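Local structure of putative enoyl-CoA hydratase/isomerase (Bordetella parapertussis, 3ISA) at residues D[70-75]-D[232-237]; D[131-136]-D[158-163]. The protein is a putative enoyl-CoA hydratase/isomerase of the crotonase-like family, which probably acts on acyl-CoA thioesters, though its own substrate and reaction are not established. All blocks are in the same frame, centred on the assembly; numbering follows the deposited sequence.

Contact 1: residues D[70-75]-D[232-237]; sequences TDYETQ and GFKARI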
ATOM      1  N   THR D  70     -10.669  -9.002 -37.594  1.00 24.28           N
ATOM      2  CA  THR D  70     -10.955  -9.946 -38.688  1.00 26.09           C
ATOM      3  C   THR D  70     -11.383 -11.296 -38.129  1.00 28.33           C
ATOM      4  O   THR D  70     -10.667 -11.890 -37.321  1.00 31.56           O
ATOM      5  CB  THR D  70      -9.715 -10.151 -39.590  1.00 27.89           C
ATOM      6  OG1 THR D  70      -9.177  -8.874 -39.944  1.00 23.73           O
ATOM      7  CG2 THR D  70     -10.058 -10.955 -40.881  1.00 30.61           C
ATOM      8  N   ASP D  71     -12.553 -11.771 -38.545  1.00 32.19           N
ATOM      9  CA  ASP D  71     -13.065 -13.085 -38.086  1.00 39.70           C
ATOM     10  C   ASP D  71     -13.241 -13.221 -36.551  1.00 35.93           C
ATOM     11  O   ASP D  71     -13.156 -14.333 -36.006  1.00 37.60           O
ATOM     12  CB  ASP D  71     -12.215 -14.255 -38.641  1.00 43.23           C
ATOM     13  CG  ASP D  71     -12.064 -14.215 -40.160  1.00 56.76           C
ATOM     14  OD1 ASP D  71     -13.087 -14.112 -40.877  1.00 57.85           O
ATOM     15  OD2 ASP D  71     -10.911 -14.303 -40.637  1.00 64.37           O
ATOM     16  N   TYR D  72     -13.493 -12.101 -35.861  1.00 32.45           N
ATOM     17  CA  TYR D  72     -13.839 -12.159 -34.436  1.00 28.15           C
ATOM     18  C   TYR D  72     -15.163 -12.916 -34.248  1.00 26.14           C
ATOM     19  O   TYR D  72     -15.371 -13.568 -33.210  1.00 24.11           O
ATOM     20  CB  TYR D  72     -13.889 -10.760 -33.794  1.00 28.25           C
ATOM     21  CG  TYR D  72     -15.204 -10.044 -33.977  1.00 35.02           C
ATOM     22  CD1 TYR D  72     -16.169 -10.040 -32.962  1.00 25.80           C
ATOM     23  CD2 TYR D  72     -15.500  -9.391 -35.173  1.00 30.77           C
ATOM     24  CE1 TYR D  72     -17.386  -9.404 -33.136  1.00 32.27           C
ATOM     25  CE2 TYR D  72     -16.708  -8.755 -35.357  1.00 33.50           C
ATOM     26  CZ  TYR D  72     -17.640  -8.759 -34.335  1.00 30.45           C
ATOM     27  OH  TYR D  72     -18.832  -8.132 -34.531  1.00 33.20           O
ATOM     28  N   GLU D  73     -16.046 -12.847 -35.254  1.00 23.45           N
ATOM     29  CA  GLU D  73     -17.336 -13.557 -35.210  1.00 31.86           C
ATOM     30  C   GLU D  73     -17.207 -15.078 -35.070  1.00 24.50           C
ATOM     31  O   GLU D  73     -18.055 -15.722 -34.459  1.00 30.55           O
ATOM     32  CB  GLU D  73     -18.203 -13.213 -36.434  1.00 34.12           C
ATOM     33  CG  GLU D  73     -18.820 -11.815 -36.387  1.00 42.45           C
ATOM     34  CD  GLU D  73     -20.142 -11.752 -35.619  1.00 49.57           C
ATOM     35  OE1 GLU D  73     -20.250 -12.306 -34.495  1.00 47.76           O
ATOM     36  OE2 GLU D  73     -21.085 -11.126 -36.149  1.00 61.49           O
ATOM     37  N   THR D  74     -16.141 -15.641 -35.627  1.00 27.23           N
ATOM     38  CA  THR D  74     -15.905 -17.079 -35.559  1.00 33.08           C
ATOM     39  C   THR D  74     -15.020 -17.482 -34.375  1.00 33.98           C
ATOM     40  O   THR D  74     -14.686 -18.661 -34.212  1.00 35.65           O
ATOM     41  CB  THR D  74     -15.306 -17.620 -36.884  1.00 35.97           C
ATOM     42  OG1 THR D  74     -14.083 -16.942 -37.172  1.00 35.49           O
ATOM     43  CG2 THR D  74     -16.280 -17.415 -38.032  1.00 41.58           C
ATOM     44  N   GLN D  75     -14.649 -16.511 -33.543  1.00 29.65           N
ATOM     45  CA  GLN D  75     -13.906 -16.835 -32.323  1.00 27.09           C
ATOM     46  C   GLN D  75     -14.843 -16.755 -31.133  1.00 25.11           C
ATOM     47  O   GLN D  75     -15.792 -15.975 -31.140  1.00 26.62           O
ATOM     48  CB  GLN D  75     -12.701 -15.919 -32.159  1.00 31.17           C
ATOM     49  CG  GLN D  75     -11.650 -16.138 -33.255  1.00 30.53           C
ATOM     50  CD  GLN D  75     -10.358 -15.410 -32.992  1.00 39.75           C
ATOM     51  OE1 GLN D  75     -10.125 -14.926 -31.889  1.00 28.04           O
ATOM     52  NE2 GLN D  75      -9.495 -15.337 -34.007  1.00 36.25           N
ATOM     53  N   GLY D 232     -21.523 -11.003 -22.878  1.00 25.83           N
ATOM     54  CA  GLY D 232     -21.941 -10.114 -23.966  1.00 26.91           C
ATOM     55  C   GLY D 232     -20.828  -9.294 -24.605  1.00 27.47           C
ATOM     56  O   GLY D 232     -21.118  -8.346 -25.339  1.00 27.21           O
ATOM     57  N   PHE D 233     -19.572  -9.671 -24.346  1.00 27.97           N
ATOM     58  CA  PHE D 233     -18.361  -9.003 -24.898  1.00 27.94           C
ATOM     59  C   PHE D 233     -18.412  -8.884 -26.414  1.00 25.92           C
ATOM     60  O   PHE D 233     -18.256  -7.789 -26.977  1.00 25.26           O
ATOM     61  CB  PHE D 233     -17.082  -9.761 -24.443  1.00 32.35           C
ATOM     62  CG  PHE D 233     -15.762  -9.113 -24.860  1.00 32.30           C
ATOM     63  CD1 PHE D 233     -15.536  -7.750 -24.692  1.00 32.40           C
ATOM     64  CD2 PHE D 233     -14.727  -9.897 -25.370  1.00 36.76           C
ATOM     65  CE1 PHE D 233     -14.294  -7.159 -25.056  1.00 31.68           C
ATOM     66  CE2 PHE D 233     -13.490  -9.326 -25.740  1.00 35.82           C
ATOM     67  CZ  PHE D 233     -13.279  -7.955 -25.580  1.00 28.21           C
ATOM     68  N   LYS D 234     -18.673 -10.017 -27.051  1.00 23.27           N
ATOM     69  CA  LYS D 234     -18.754 -10.127 -28.499  1.00 28.09           C
ATOM     70  C   LYS D 234     -19.837  -9.232 -29.098  1.00 26.07           C
ATOM     71  O   LYS D 234     -19.608  -8.573 -30.129  1.00 23.10           O
ATOM     72  CB  LYS D 234     -19.012 -11.579 -28.871  1.00 32.37           C
ATOM     73  CG  LYS D 234     -18.163 -12.078 -29.986  1.00 33.10           C
ATOM     74  CD  LYS D 234     -18.325 -13.564 -30.152  1.00 39.64           C
ATOM     75  CE  LYS D 234     -18.378 -13.896 -31.616  1.00 34.19           C
ATOM     76  NZ  LYS D 234     -18.390 -15.360 -31.846  1.00 30.56           N
ATOM     77  N   ALA D 235     -21.002  -9.206 -28.445  1.00 24.81           N
ATOM     78  CA  ALA D 235     -22.109  -8.343 -28.862  1.00 24.79           C
ATOM     79  C   ALA D 235     -21.758  -6.860 -28.733  1.00 25.72           C
ATOM     80  O   ALA D 235     -22.118  -6.064 -29.609  1.00 25.89           O
ATOM     81  CB  ALA D 235     -23.391  -8.674 -28.085  1.00 27.21           C
ATOM     82  N   ARG D 236     -21.029  -6.498 -27.667  1.00 23.44           N
ATOM     83  CA  ARG D 236     -20.569  -5.116 -27.455  1.00 23.24           C
ATOM     84  C   ARG D 236     -19.611  -4.690 -28.572  1.00 23.17           C
ATOM     85  O   ARG D 236     -19.693  -3.559 -29.098  1.00 20.97           O
ATOM     86  CB  ARG D 236     -19.876  -4.961 -26.085  1.00 23.00           C
ATOM     87  CG  ARG D 236     -20.812  -5.032 -24.867  1.00 36.64           C
ATOM     88  CD  ARG D 236     -20.106  -4.621 -23.568  1.00 30.06           C
ATOM     89  NE  ARG D 236     -18.957  -5.469 -23.192  1.00 34.10           N
ATOM     90  CZ  ARG D 236     -19.034  -6.600 -22.480  1.00 45.81           C
ATOM     91  NH1 ARG D 236     -20.210  -7.079 -22.081  1.00 30.58           N
ATOM     92  NH2 ARG D 236     -17.927  -7.279 -22.177  1.00 36.41           N
ATOM     93  N   ILE D 237     -18.707  -5.598 -28.933  1.00 20.69           N
ATOM     94  CA  ILE D 237     -17.808  -5.382 -30.071  1.00 22.90           C
ATOM     95  C   ILE D 237     -18.604  -5.159 -31.382  1.00 19.04           C
ATOM     96  O   ILE D 237     -18.361  -4.182 -32.111  1.00 22.52           O
ATOM     97  CB  ILE D 237     -16.788  -6.555 -30.199  1.00 23.01           C
ATOM     98  CG1 ILE D 237     -15.826  -6.575 -28.990  1.00 23.12           C
ATOM     99  CG2 ILE D 237     -16.001  -6.459 -31.500  1.00 22.82           C
ATOM    100  CD1 ILE D 237     -14.919  -7.820 -28.907  1.00 25.98           C
TER
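The ammonium NZ of Lys234 is gripped by two backbone carbonyls, 2.7 Å from Glu73 O and 2.8 Å from Gln75 O. In this crotonase-like fold the bond pair ties the loop between strand 53-58 and helix 77-95 to the first turn of the C-terminal helix 233-241, with Gly232 at its N-cap position. A bend at chi3 (139°) carries the lysine across to the loop. NZ stands above both carbonyl planes, 52° out of that of Glu73, consistent with a largely electrostatic grip. Glu73 OE1 stays 4.5 Å from Lys234 NZ, too far to pair with it, and is instead in a salt bridge with Arg238, one turn further along the helix. That carboxylate and the two carbonyls would together be expected to stabilise the charged lysine. Beside these bonds, Tyr72 CG takes the crowded position between the backbone N and the carbonyl carbon (chi1 84°). Ile237 CG2 lies over one ring face, toward the rim, in a CH-pi contact 4.0 Å from the centroid; Glu73 CG lies over the opposite face, also toward the rim, while Lys234 O meets the edge. The closest apolar approach joins Tyr72 CE1 to Ile237 CG2 at 3.6 Å.

Contact 2: residues D[131-136]-D[158-163]; sequences FRMPGL and SILGSA
With CG anti to the backbone N (chi1 -167°) and the chain extended from CG to NE, Arg132 reaches from the end of strand 130-132 to the carbonyl of Ala163. NE donates to Ala163 O at 2.8 Å, in the carbonyl plane but bent at the hydrogen (134°), and NH2 adds a weak bond to the same oxygen. Pro134 CB sits over the centre of the guanidinium, 3.7 Å above its plane. Ala163, at positive phi, is the C-prime residue of the Schellman motif that ends helix 153-161; its CB points at the 131-136 segment and packs 3.7 Å from Pro134 CA. Leu160 touches two side chains of 131-136: it crosses Met133 obliquely, Leu160 CD2 3.9 Å from Met133 CE, and its CB meets Leu136 CD1 at 3.7 Å. Phe147 of helix 144-151 touches both Met133 and Leu160, and Leu200 of a second subunit packs on Leu136. One water donates to Met133 O (2.6 Å) and Leu160 O and weakly accepts from Leu136 N, bridging the loop after strand 130-132 and the last turn of helix 153-161. The guanidinium on the Ala163 carbonyl, just past the helix, would be expected to suit the partial negative charge at that helix's C-terminal end.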
ATOM      1  N   PHE D 131      -3.993   9.137 -33.117  1.00 23.58           N
ATOM      2  CA  PHE D 131      -4.134   8.110 -32.097  1.00 19.90           C
ATOM      3  C   PHE D 131      -5.571   8.103 -31.610  1.00 26.48           C
ATOM      4  O   PHE D 131      -6.169   9.163 -31.423  1.00 30.41           O
ATOM      5  CB  PHE D 131      -3.229   8.394 -30.874  1.00 23.84           C
ATOM      6  CG  PHE D 131      -1.772   8.628 -31.198  1.00 25.72           C
ATOM      7  CD1 PHE D 131      -0.864   7.559 -31.242  1.00 24.60           C
ATOM      8  CD2 PHE D 131      -1.291   9.928 -31.428  1.00 27.98           C
ATOM      9  CE1 PHE D 131       0.498   7.785 -31.520  1.00 24.78           C
ATOM     10  CE2 PHE D 131       0.054  10.158 -31.717  1.00 26.78           C
ATOM     11  CZ  PHE D 131       0.956   9.087 -31.769  1.00 26.10           C
ATOM     12  N   ARG D 132      -6.111   6.916 -31.369  1.00 22.17           N
ATOM     13  CA  ARG D 132      -7.405   6.773 -30.702  1.00 23.24           C
ATOM     14  C   ARG D 132      -7.452   5.478 -29.889  1.00 21.59           C
ATOM     15  O   ARG D 132      -7.041   4.428 -30.380  1.00 21.42           O
ATOM     16  CB  ARG D 132      -8.529   6.775 -31.747  1.00 21.03           C
ATOM     17  CG  ARG D 132      -9.925   6.953 -31.152  1.00 21.82           C
ATOM     18  CD  ARG D 132     -11.055   6.849 -32.198  1.00 24.34           C
ATOM     19  NE  ARG D 132     -12.355   7.082 -31.573  1.00 40.08           N
ATOM     20  CZ  ARG D 132     -13.503   6.494 -31.915  1.00 57.73           C
ATOM     21  NH1 ARG D 132     -13.557   5.591 -32.889  1.00 47.12           N
ATOM     22  NH2 ARG D 132     -14.616   6.801 -31.256  1.00 60.86           N
ATOM     23  N   MET D 133      -7.944   5.543 -28.650  1.00 20.40           N
ATOM     24  CA  MET D 133      -8.191   4.339 -27.846  1.00 21.89           C
ATOM     25  C   MET D 133      -9.690   4.291 -27.547  1.00 24.62           C
ATOM     26  O   MET D 133     -10.140   4.890 -26.563  1.00 25.51           O
ATOM     27  CB  MET D 133      -7.380   4.357 -26.531  1.00 22.97           C
ATOM     28  CG  MET D 133      -5.832   4.131 -26.655  1.00 23.67           C
ATOM     29  SD  MET D 133      -4.866   4.713 -25.228  1.00 16.55           S
ATOM     30  CE  MET D 133      -4.863   6.470 -25.575  1.00 21.55           C
ATOM     31  N   PRO D 134     -10.477   3.628 -28.422  1.00 24.79           N
ATOM     32  CA  PRO D 134     -11.946   3.624 -28.355  1.00 26.80           C
ATOM     33  C   PRO D 134     -12.591   2.461 -27.594  1.00 25.37           C
ATOM     34  O   PRO D 134     -13.816   2.381 -27.556  1.00 22.18           O
ATOM     35  CB  PRO D 134     -12.346   3.540 -29.830  1.00 28.56           C
ATOM     36  CG  PRO D 134     -11.249   2.720 -30.450  1.00 28.12           C
ATOM     37  CD  PRO D 134      -9.998   2.874 -29.596  1.00 25.12           C
ATOM     38  N   GLY D 135     -11.783   1.592 -26.981  1.00 26.11           N
ATOM     39  CA  GLY D 135     -12.264   0.325 -26.416  1.00 24.18           C
ATOM     40  C   GLY D 135     -13.308   0.406 -25.316  1.00 17.65           C
ATOM     41  O   GLY D 135     -14.133  -0.516 -25.163  1.00 18.44           O
ATOM     42  N   LEU D 136     -13.287   1.496 -24.553  1.00 21.78           N
ATOM     43  CA  LEU D 136     -14.314   1.741 -23.547  1.00 17.08           C
ATOM     44  C   LEU D 136     -15.731   1.804 -24.149  1.00 20.67           C
ATOM     45  O   LEU D 136     -16.693   1.498 -23.464  1.00 19.03           O
ATOM     46  CB  LEU D 136     -14.008   2.999 -22.718  1.00 16.25           C
ATOM     47  CG  LEU D 136     -12.771   2.903 -21.794  1.00 20.94           C
ATOM     48  CD1 LEU D 136     -12.292   4.289 -21.392  1.00 25.06           C
ATOM     49  CD2 LEU D 136     -13.080   2.086 -20.542  1.00 18.07           C
ATOM     50  N   SER D 158     -10.560  13.068 -20.195  1.00 25.27           N
ATOM     51  CA  SER D 158     -10.973  13.789 -21.404  0.50 29.42           C
ATOM     52  C   SER D 158     -10.901  12.887 -22.637  1.00 29.43           C
ATOM     53  O   SER D 158     -11.872  12.760 -23.395  1.00 30.07           O
ATOM     54  CB  SER D 158     -10.096  15.024 -21.612  0.50 28.27           C
ATOM     55  OG  SER D 158     -10.469  15.735 -22.784  0.50 34.92           O
ATOM     56  N   ILE D 159      -9.758  12.233 -22.822  1.00 20.59           N
ATOM     57  CA  ILE D 159      -9.551  11.411 -24.008  1.00 21.17           C
ATOM     58  C   ILE D 159     -10.251  10.052 -23.956  1.00 28.46           C
ATOM     59  O   ILE D 159     -10.943   9.671 -24.904  1.00 31.27           O
ATOM     60  CB  ILE D 159      -8.041  11.281 -24.340  1.00 19.29           C
ATOM     61  CG1 ILE D 159      -7.482  12.666 -24.700  1.00 21.73           C
ATOM     62  CG2 ILE D 159      -7.800  10.250 -25.450  1.00 20.41           C
ATOM     63  CD1 ILE D 159      -5.958  12.766 -24.573  1.00 28.06           C
ATOM     64  N   LEU D 160     -10.066   9.318 -22.865  1.00 25.99           N
ATOM     65  CA  LEU D 160     -10.646   7.980 -22.781  1.00 26.32           C
ATOM     66  C   LEU D 160     -12.158   8.015 -22.563  1.00 27.93           C
ATOM     67  O   LEU D 160     -12.885   7.219 -23.160  1.00 35.69           O
ATOM     68  CB  LEU D 160      -9.955   7.150 -21.695  1.00 27.12           C
ATOM     69  CG  LEU D 160      -8.426   7.038 -21.842  1.00 23.17           C
ATOM     70  CD1 LEU D 160      -7.856   6.268 -20.656  1.00 21.16           C
ATOM     71  CD2 LEU D 160      -8.009   6.422 -23.188  1.00 23.56           C
ATOM     72  N   GLY D 161     -12.610   8.952 -21.730  1.00 28.48           N
ATOM     73  CA  GLY D 161     -14.037   9.118 -21.376  1.00 35.32           C
ATOM     74  C   GLY D 161     -15.001   9.311 -22.534  1.00 37.16           C
ATOM     75  O   GLY D 161     -16.167   8.905 -22.448  1.00 42.25           O
ATOM     76  N   SER D 162     -14.514   9.940 -23.601  1.00 28.89           N
ATOM     77  CA  SER D 162     -15.278  10.167 -24.821  0.50 34.08           C
ATOM     78  C   SER D 162     -14.743   9.312 -25.960  1.00 38.37           C
ATOM     79  O   SER D 162     -15.158   9.480 -27.124  1.00 35.86           O
ATOM     80  CB  SER D 162     -15.212  11.643 -25.214  0.50 29.58           C
ATOM     81  OG  SER D 162     -15.922  12.442 -24.281  0.50 23.98           O
ATOM     82  N   ALA D 163     -13.797   8.427 -25.614  1.00 39.79           N
ATOM     83  CA  ALA D 163     -13.120   7.507 -26.539  1.00 40.38           C
ATOM     84  C   ALA D 163     -12.757   8.179 -27.849  1.00 36.61           C
ATOM     85  O   ALA D 163     -13.077   7.665 -28.913  1.00 42.39           O
ATOM     86  CB  ALA D 163     -13.987   6.274 -26.786  1.00 43.52           C
TER
HETATM   87  O   HOH W   1     -11.989   4.550 -24.834  1.00 36.12           O

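In the fold
Contact 1 joins residues 70-75 to 232-237, 157 residues apart at their closest ends, and the two segments of contact 2 both fall within that span, only 22 residues apart. The centres lie 20 Å from each other and the nearest atoms about 7 Å, without touching. Phe138, just beyond 131-136, packs on Phe233 and Ile237 of contact 1, and Phe138 O accepts a hydrogen bond from Arg236 NE, so the chain just after 131-136 reaches contact 1. Contact 1, partly buried, holds the C-terminal helix 233-241 to the loop before helix 77-95, and no other chain of the assembly touches it. Contact 2, buried, joins the end of strand 130-132 in the small three-stranded sheet to helix 153-161 beside another subunit.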